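Quinone oxidoreductase (Thermus thermophilus, PDB 1IZ0) binds NADPH and probably uses it to catalyse the reduction of quinones. Local coordinates at residues A[1-5]-A[279-283]; A[30-36]-A[62-67]; A[142-146]-A[268-272]. All coordinates share one frame; numbering follows the deposited sequence.

Contact 1: A[1-5]-A[279-283]; sequences MKAWV and FAEAE
Trp4 and Phe279 form an edge-to-face aromatic pair that joins the N-terminal beta hairpin (strands 2-6 and 13-17) to the turn leading from strand 273-278 into helix 282-288. The indole presents its pyrrole edge to the phenyl face: the five-membered ring centroid of Trp4 lies 4.6 Å from the Phe279 centroid, with the planes inclined at 52°. Trp4 NE1 stands over the centre of the phenyl ring, and Trp4 CD1 touches Phe279 CZ at 3.5 Å. With CG of Phe279 anti to N (chi1 -170°), the ring is carried back toward the strand.

The same indole also carries a polar link. Trp4 NE1 donates to Phe279 O at 3.0 Å through a bent bond, the donor standing well above the carbonyl plane. Lys2 adds an apolar flank, its extended chain sliding past Phe279 with CD 3.6 Å from CE1, while Leu15 of strand 13-17 also touches the phenyl ring. Ala282 covers one face of the indole: its CB lies 3.5 Å from the five-membered ring centroid of Trp4 and 16° off the normal, a CH-pi contact. Besides the indole N-H, Phe279 O takes a second donor, Ala282 N at 3.3 Å, which arrives from the opposite face of the carbonyl plane.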
loop_
_atom_site.group_PDB
_atom_site.type_symbol
_atom_site.label_atom_id
_atom_site.label_comp_id
_atom_site.label_asym_id
_atom_site.label_seq_id
_atom_site.Cartn_x
_atom_site.Cartn_y
_atom_site.Cartn_z
HETATM N N MSE A 1 -19.633 -21.233 -5.185
HETATM C CA MSE A 1 -19.527 -19.744 -5.208
HETATM C C MSE A 1 -18.814 -19.265 -6.464
HETATM O O MSE A 1 -18.083 -20.020 -7.104
HETATM C CB MSE A 1 -18.738 -19.250 -3.997
HETATM C CG MSE A 1 -17.306 -19.745 -3.977
HETATM SE SE MSE A 1 -16.224 -18.875 -2.633
HETATM C CE MSE A 1 -14.483 -19.455 -3.240
ATOM N N LYS A 2 -19.025 -18.001 -6.804
ATOM C CA LYS A 2 -18.381 -17.419 -7.964
ATOM C C LYS A 2 -17.003 -16.932 -7.524
ATOM O O LYS A 2 -16.810 -16.542 -6.372
ATOM C CB LYS A 2 -19.226 -16.257 -8.509
ATOM C CG LYS A 2 -19.494 -15.143 -7.502
ATOM C CD LYS A 2 -20.391 -14.025 -8.078
ATOM C CE LYS A 2 -20.569 -12.881 -7.071
ATOM N NZ LYS A 2 -21.459 -11.781 -7.551
ATOM N N ALA A 3 -16.038 -16.968 -8.434
ATOM C CA ALA A 3 -14.693 -16.519 -8.099
ATOM C C ALA A 3 -13.855 -16.353 -9.347
ATOM O O ALA A 3 -14.118 -16.987 -10.369
ATOM C CB ALA A 3 -14.024 -17.520 -7.162
ATOM N N TRP A 4 -12.844 -15.495 -9.258
ATOM C CA TRP A 4 -11.944 -15.275 -10.376
ATOM C C TRP A 4 -10.703 -16.122 -10.156
ATOM O O TRP A 4 -10.101 -16.105 -9.077
ATOM C CB TRP A 4 -11.558 -13.798 -10.497
ATOM C CG TRP A 4 -12.667 -12.938 -11.025
ATOM C CD1 TRP A 4 -13.507 -12.138 -10.302
ATOM C CD2 TRP A 4 -13.059 -12.792 -12.396
ATOM N NE1 TRP A 4 -14.394 -11.500 -11.139
ATOM C CE2 TRP A 4 -14.141 -11.882 -12.429
ATOM C CE3 TRP A 4 -12.598 -13.343 -13.602
ATOM C CZ2 TRP A 4 -14.772 -11.507 -13.623
ATOM C CZ3 TRP A 4 -13.229 -12.968 -14.792
ATOM C CH2 TRP A 4 -14.304 -12.056 -14.790
ATOM N N VAL A 5 -10.332 -16.879 -11.178
ATOM C CA VAL A 5 -9.168 -17.739 -11.084
ATOM C C VAL A 5 -8.206 -17.474 -12.223
ATOM O O VAL A 5 -8.617 -17.270 -13.366
ATOM C CB VAL A 5 -9.578 -19.225 -11.113
ATOM C CG1 VAL A 5 -8.345 -20.110 -10.954
ATOM C CG2 VAL A 5 -10.570 -19.505 -9.995
ATOM N N PHE A 279 -17.672 -6.538 -9.306
ATOM C CA PHE A 279 -17.059 -7.857 -9.376
ATOM C C PHE A 279 -16.829 -8.306 -10.821
ATOM O O PHE A 279 -15.752 -8.792 -11.176
ATOM C CB PHE A 279 -17.957 -8.861 -8.659
ATOM C CG PHE A 279 -17.327 -10.204 -8.459
ATOM C CD1 PHE A 279 -17.814 -11.321 -9.129
ATOM C CD2 PHE A 279 -16.258 -10.358 -7.586
ATOM C CE1 PHE A 279 -17.243 -12.575 -8.929
ATOM C CE2 PHE A 279 -15.683 -11.609 -7.380
ATOM C CZ PHE A 279 -16.176 -12.716 -8.052
ATOM N N ALA A 280 -17.855 -8.126 -11.645
ATOM C CA ALA A 280 -17.812 -8.513 -13.047
ATOM C C ALA A 280 -16.681 -7.878 -13.857
ATOM O O ALA A 280 -16.235 -8.453 -14.853
ATOM C CB ALA A 280 -19.161 -8.195 -13.702
ATOM N N GLU A 281 -16.214 -6.703 -13.440
ATOM C CA GLU A 281 -15.149 -6.009 -14.167
ATOM C C GLU A 281 -13.730 -6.185 -13.625
ATOM O O GLU A 281 -12.876 -5.310 -13.788
ATOM C CB GLU A 281 -15.495 -4.519 -14.263
ATOM C CG GLU A 281 -16.679 -4.248 -15.189
ATOM C CD GLU A 281 -17.196 -2.824 -15.101
ATOM O OE1 GLU A 281 -16.375 -1.881 -15.170
ATOM O OE2 GLU A 281 -18.430 -2.649 -14.978
ATOM N N ALA A 282 -13.465 -7.335 -13.017
ATOM C CA ALA A 282 -12.151 -7.629 -12.455
ATOM C C ALA A 282 -10.976 -7.317 -13.387
ATOM O O ALA A 282 -10.006 -6.676 -12.974
ATOM C CB ALA A 282 -12.089 -9.092 -12.033
ATOM N N GLU A 283 -11.046 -7.783 -14.631
ATOM C CA GLU A 283 -9.958 -7.540 -15.571
ATOM C C GLU A 283 -9.718 -6.048 -15.726
ATOM O O GLU A 283 -8.576 -5.591 -15.742
ATOM C CB GLU A 283 -10.258 -8.184 -16.931
ATOM C CG GLU A 283 -10.096 -9.700 -16.929
ATOM C CD GLU A 283 -8.632 -10.137 -16.946
ATOM O OE1 GLU A 283 -7.796 -9.492 -16.274
ATOM O OE2 GLU A 283 -8.320 -11.138 -17.626
#

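Contact 2: A[30-36]-A[62-67]; sequences LRVEAVG and EVVGVV
The guanidinium of Arg31 meets Val66 edge-on, with Val66 CB in its plane and 3.2 Å from NH1; the bend at chi3 (-72°) turns the group back along its neighbour, and the two side chains run side by side. The carboxylate of Glu33 comes to the same valine from another direction, OE1 lying 3.6 Å from Val66 CG2, while its charge is paired with Arg71 in strand 70-75. These groups lie along an antiparallel ladder in the GroES-like domain, interrupted by a classic beta bulge. Arg31 and Val66 form a hydrogen-bonded pair, exchanging two backbone bonds; the register then slips by one residue, and Glu33 and Ala34 both face Val64. The evidence is the shared acceptor: Val64 O takes a nearly straight bond from Glu33 N at 2.9 Å and a weak one from Ala34 N at 3.3 Å, while Val64 N returns a bond to Ala34 O.

Leu30 CD1 reaches over the bare backbone of Gly65, 3.4 Å from its CA, and touches Val63 CG1 at 3.6 Å. The absence of a CB on Gly65 permits this close approach, since a CB there would collide with Leu30 CD1 and Arg31 O. On the face of Ala34 and Val64, these two side chains pack against helix 101-105. Toward the far end, the carboxylate of Glu62 is engaged by Lys297 and by Val109 N, and Gly36 N donates to Glu62 O. One water closes this end, donating to Gly36 O at 2.7 Å and accepting from Glu62 N at 3.2 Å.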
loop_
_atom_site.group_PDB
_atom_site.type_symbol
_atom_site.label_atom_id
_atom_site.label_comp_id
_atom_site.label_asym_id
_atom_site.label_seq_id
_atom_site.Cartn_x
_atom_site.Cartn_y
_atom_site.Cartn_z
ATOM N N LEU A 30 -15.294 -15.456 5.792
ATOM C CA LEU A 30 -15.924 -14.155 5.685
ATOM C C LEU A 30 -16.494 -13.965 4.296
ATOM O O LEU A 30 -15.878 -14.359 3.300
ATOM C CB LEU A 30 -14.936 -13.027 6.030
ATOM C CG LEU A 30 -13.887 -12.402 5.106
ATOM C CD1 LEU A 30 -14.538 -11.637 3.959
ATOM C CD2 LEU A 30 -13.050 -11.429 5.942
ATOM N N ARG A 31 -17.699 -13.405 4.237
ATOM C CA ARG A 31 -18.334 -13.133 2.963
ATOM C C ARG A 31 -17.781 -11.788 2.528
ATOM O O ARG A 31 -17.944 -10.780 3.219
ATOM C CB ARG A 31 -19.864 -13.089 3.094
ATOM C CG ARG A 31 -20.393 -12.338 4.292
ATOM C CD ARG A 31 -21.927 -12.358 4.310
ATOM N NE ARG A 31 -22.491 -11.504 3.268
ATOM C CZ ARG A 31 -22.429 -10.176 3.283
ATOM N NH1 ARG A 31 -21.833 -9.554 4.290
ATOM N NH2 ARG A 31 -22.951 -9.468 2.291
ATOM N N VAL A 32 -17.110 -11.802 1.381
ATOM C CA VAL A 32 -16.465 -10.636 0.801
ATOM C C VAL A 32 -17.384 -9.514 0.303
ATOM O O VAL A 32 -18.382 -9.754 -0.385
ATOM C CB VAL A 32 -15.545 -11.084 -0.361
ATOM C CG1 VAL A 32 -14.718 -9.919 -0.871
ATOM C CG2 VAL A 32 -14.640 -12.218 0.112
ATOM N N GLU A 33 -17.030 -8.281 0.660
ATOM C CA GLU A 33 -17.777 -7.103 0.238
ATOM C C GLU A 33 -16.925 -6.265 -0.712
ATOM O O GLU A 33 -17.427 -5.719 -1.694
ATOM C CB GLU A 33 -18.172 -6.252 1.448
ATOM C CG GLU A 33 -19.265 -6.865 2.306
ATOM C CD GLU A 33 -19.625 -5.984 3.487
ATOM O OE1 GLU A 33 -18.759 -5.774 4.361
ATOM O OE2 GLU A 33 -20.771 -5.494 3.538
ATOM N N ALA A 34 -15.631 -6.174 -0.421
ATOM C CA ALA A 34 -14.728 -5.391 -1.253
ATOM C C ALA A 34 -13.327 -5.991 -1.249
ATOM O O ALA A 34 -12.937 -6.698 -0.314
ATOM C CB ALA A 34 -14.683 -3.945 -0.762
ATOM N N VAL A 35 -12.580 -5.710 -2.312
ATOM C CA VAL A 35 -11.226 -6.214 -2.448
ATOM C C VAL A 35 -10.349 -5.082 -2.953
ATOM O O VAL A 35 -10.657 -4.453 -3.967
ATOM C CB VAL A 35 -11.163 -7.383 -3.462
ATOM C CG1 VAL A 35 -9.779 -7.987 -3.464
ATOM C CG2 VAL A 35 -12.200 -8.441 -3.115
ATOM N N GLY A 36 -9.264 -4.808 -2.240
ATOM C CA GLY A 36 -8.370 -3.750 -2.667
ATOM C C GLY A 36 -7.261 -4.361 -3.501
ATOM O O GLY A 36 -6.655 -5.342 -3.092
ATOM N N GLU A 62 -6.080 -8.316 -0.305
ATOM C CA GLU A 62 -6.588 -7.325 0.636
ATOM C C GLU A 62 -8.108 -7.378 0.607
ATOM O O GLU A 62 -8.744 -6.834 -0.292
ATOM C CB GLU A 62 -6.078 -5.948 0.229
ATOM C CG GLU A 62 -6.191 -4.895 1.299
ATOM C CD GLU A 62 -5.314 -3.695 0.997
ATOM O OE1 GLU A 62 -4.845 -3.577 -0.158
ATOM O OE2 GLU A 62 -5.100 -2.870 1.910
ATOM N N VAL A 63 -8.679 -8.026 1.615
ATOM C CA VAL A 63 -10.113 -8.224 1.684
ATOM C C VAL A 63 -10.839 -7.538 2.835
ATOM O O VAL A 63 -10.261 -7.267 3.888
ATOM C CB VAL A 63 -10.408 -9.749 1.734
ATOM C CG1 VAL A 63 -11.815 -10.016 2.209
ATOM C CG2 VAL A 63 -10.213 -10.344 0.355
ATOM N N VAL A 64 -12.115 -7.251 2.600
ATOM C CA VAL A 64 -12.998 -6.644 3.589
ATOM C C VAL A 64 -14.302 -7.434 3.509
ATOM O O VAL A 64 -14.830 -7.667 2.417
ATOM C CB VAL A 64 -13.273 -5.166 3.278
ATOM C CG1 VAL A 64 -14.372 -4.637 4.185
ATOM C CG2 VAL A 64 -12.005 -4.361 3.491
ATOM N N GLY A 65 -14.811 -7.871 4.655
ATOM C CA GLY A 65 -16.037 -8.645 4.632
ATOM C C GLY A 65 -16.696 -8.865 5.978
ATOM O O GLY A 65 -16.241 -8.358 7.004
ATOM N N VAL A 66 -17.758 -9.657 5.970
ATOM C CA VAL A 66 -18.515 -9.920 7.181
ATOM C C VAL A 66 -18.375 -11.324 7.757
ATOM O O VAL A 66 -18.337 -12.318 7.031
ATOM C CB VAL A 66 -20.014 -9.641 6.936
ATOM C CG1 VAL A 66 -20.820 -9.963 8.187
ATOM C CG2 VAL A 66 -20.206 -8.183 6.537
ATOM N N VAL A 67 -18.301 -11.387 9.080
ATOM C CA VAL A 67 -18.207 -12.651 9.800
ATOM C C VAL A 67 -19.169 -12.541 10.978
ATOM O O VAL A 67 -18.923 -11.784 11.920
ATOM C CB VAL A 67 -16.785 -12.904 10.337
ATOM C CG1 VAL A 67 -16.740 -14.228 11.093
ATOM C CG2 VAL A 67 -15.794 -12.919 9.190
HETATM O O HOH W 1 -5.377 -7.714 -3.330
#

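Contact 3: A[142-146]-A[268-272]; sequences AVQVA and ELRPV
Placed opposite its own carbonyl carbon by chi1 (-66°), CG of Gln144 starts an extended chain that carries the amide from helix 137-148 straight to the backbone of Arg270; chi3 (67°) then turns the amide so that both of its polar atoms meet that one residue. OE1 of Gln144 accepts from Arg270 N at 2.7 Å, an almost straight bond that lies in the amide carbonyl plane and uses a lone pair. NE2 of Gln144 donates to Arg270 O at 2.9 Å; the acceptor is close to the amide plane, yet the donor stands 61° above the carbonyl plane of Arg270. Two bonds therefore fix the amide's rotation, and NE2 has a further, weak one to Thr140 O.

Methyl groups pack along the Gln144 side chain: Leu269 CD2 rests against its CB at 3.8 Å, and Val272 CG2 lies 4.1 Å from its NE2. The side chain of Arg270 leads away to a salt bridge with Glu103. A leucine in place of Gln144 would probably leave Arg270 N and O without these partners and free the 268-272 loop to shift from the helix.

In the Rossmann-type domain, helix 137-148 is the crossover between parallel strands 128-131 and 152-157, with Ala142 and Ala146 facing Val131, Val129 and Val153. Phe111 of helix 108-120 touches Val145, Leu269 and Pro271, so helix 108-120 packs on both segments, the second of which leads into strand 273-278.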
loop_
_atom_site.group_PDB
_atom_site.type_symbol
_atom_site.label_atom_id
_atom_site.label_comp_id
_atom_site.label_asym_id
_atom_site.label_seq_id
_atom_site.Cartn_x
_atom_site.Cartn_y
_atom_site.Cartn_z
ATOM N N ALA A 142 0.825 7.457 2.730
ATOM C CA ALA A 142 2.105 7.898 3.281
ATOM C C ALA A 142 2.053 9.324 3.800
ATOM O O ALA A 142 2.567 9.617 4.884
ATOM C CB ALA A 142 3.204 7.765 2.234
ATOM N N VAL A 143 1.439 10.215 3.028
ATOM C CA VAL A 143 1.343 11.611 3.433
ATOM C C VAL A 143 0.582 11.737 4.748
ATOM O O VAL A 143 1.018 12.438 5.665
ATOM C CB VAL A 143 0.641 12.470 2.354
ATOM C CG1 VAL A 143 0.463 13.904 2.856
ATOM C CG2 VAL A 143 1.473 12.471 1.072
ATOM N N GLN A 144 -0.552 11.052 4.841
ATOM C CA GLN A 144 -1.364 11.106 6.049
ATOM C C GLN A 144 -0.641 10.523 7.257
ATOM O O GLN A 144 -0.683 11.092 8.347
ATOM C CB GLN A 144 -2.680 10.352 5.840
ATOM C CG GLN A 144 -3.608 10.987 4.814
ATOM C CD GLN A 144 -4.927 10.255 4.704
ATOM O OE1 GLN A 144 -5.722 10.253 5.638
ATOM N NE2 GLN A 144 -5.164 9.619 3.563
ATOM N N VAL A 145 0.015 9.379 7.068
ATOM C CA VAL A 145 0.724 8.742 8.168
ATOM C C VAL A 145 1.909 9.590 8.624
ATOM O O VAL A 145 2.113 9.788 9.823
ATOM C CB VAL A 145 1.207 7.340 7.769
ATOM C CG1 VAL A 145 2.013 6.723 8.903
ATOM C CG2 VAL A 145 0.007 6.467 7.432
ATOM N N ALA A 146 2.681 10.101 7.669
ATOM C CA ALA A 146 3.824 10.936 7.993
ATOM C C ALA A 146 3.348 12.152 8.776
ATOM O O ALA A 146 3.988 12.564 9.744
ATOM C CB ALA A 146 4.531 11.378 6.717
ATOM N N GLU A 268 -8.258 10.998 11.595
ATOM C CA GLU A 268 -7.241 11.728 10.855
ATOM C C GLU A 268 -6.704 10.892 9.688
ATOM O O GLU A 268 -6.123 11.427 8.750
ATOM C CB GLU A 268 -6.096 12.207 11.765
ATOM C CG GLU A 268 -5.722 11.299 12.903
ATOM C CD GLU A 268 -6.600 11.502 14.122
ATOM O OE1 GLU A 268 -7.397 10.590 14.431
ATOM O OE2 GLU A 268 -6.488 12.574 14.767
ATOM N N LEU A 269 -6.912 9.582 9.734
ATOM C CA LEU A 269 -6.451 8.731 8.643
ATOM C C LEU A 269 -7.646 8.282 7.812
ATOM O O LEU A 269 -8.475 7.486 8.270
ATOM C CB LEU A 269 -5.695 7.513 9.181
ATOM C CG LEU A 269 -4.433 7.842 9.986
ATOM C CD1 LEU A 269 -3.709 6.557 10.379
ATOM C CD2 LEU A 269 -3.512 8.735 9.157
ATOM N N ARG A 270 -7.737 8.805 6.592
ATOM C CA ARG A 270 -8.838 8.462 5.704
ATOM C C ARG A 270 -8.317 7.918 4.378
ATOM O O ARG A 270 -7.924 8.685 3.490
ATOM C CB ARG A 270 -9.718 9.698 5.441
ATOM C CG ARG A 270 -10.322 10.363 6.693
ATOM C CD ARG A 270 -11.242 9.407 7.451
ATOM N NE ARG A 270 -12.357 8.927 6.636
ATOM C CZ ARG A 270 -13.480 9.608 6.402
ATOM N NH1 ARG A 270 -13.657 10.818 6.927
ATOM N NH2 ARG A 270 -14.428 9.080 5.634
ATOM N N PRO A 271 -8.305 6.586 4.224
ATOM C CA PRO A 271 -7.833 5.938 2.996
ATOM C C PRO A 271 -8.535 6.541 1.779
ATOM O O PRO A 271 -9.754 6.745 1.801
ATOM C CB PRO A 271 -8.225 4.478 3.202
ATOM C CG PRO A 271 -8.174 4.325 4.704
ATOM C CD PRO A 271 -8.823 5.592 5.181
ATOM N N VAL A 272 -7.774 6.825 0.726
ATOM C CA VAL A 272 -8.342 7.407 -0.482
ATOM C C VAL A 272 -8.781 6.329 -1.471
ATOM O O VAL A 272 -7.952 5.614 -2.039
ATOM C CB VAL A 272 -7.326 8.325 -1.190
ATOM C CG1 VAL A 272 -7.984 9.011 -2.387
ATOM C CG2 VAL A 272 -6.798 9.361 -0.220
#

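Contacts 1 and 2 lie on the same side of the chain's centre, their own centres about 14 Å apart, whereas the centre of contact 3 is about 29 Å from that of contact 1 and about 21 Å from that of contact 2. Contact 2 is the buried one, a strand ladder held mainly by main-chain bonds. Contacts 1 and 3 are only partly buried. Contact 1 combines aromatic and methyl packing round an indole with one N-H bond to a main-chain carbonyl; contact 3 turns on a single amide bonded twice to main chain. The three contacts share no strand or helix, but loop 268-272 leads into strand 273-278 and segment 279-283 follows it, so contacts 1 and 3 flank one strand.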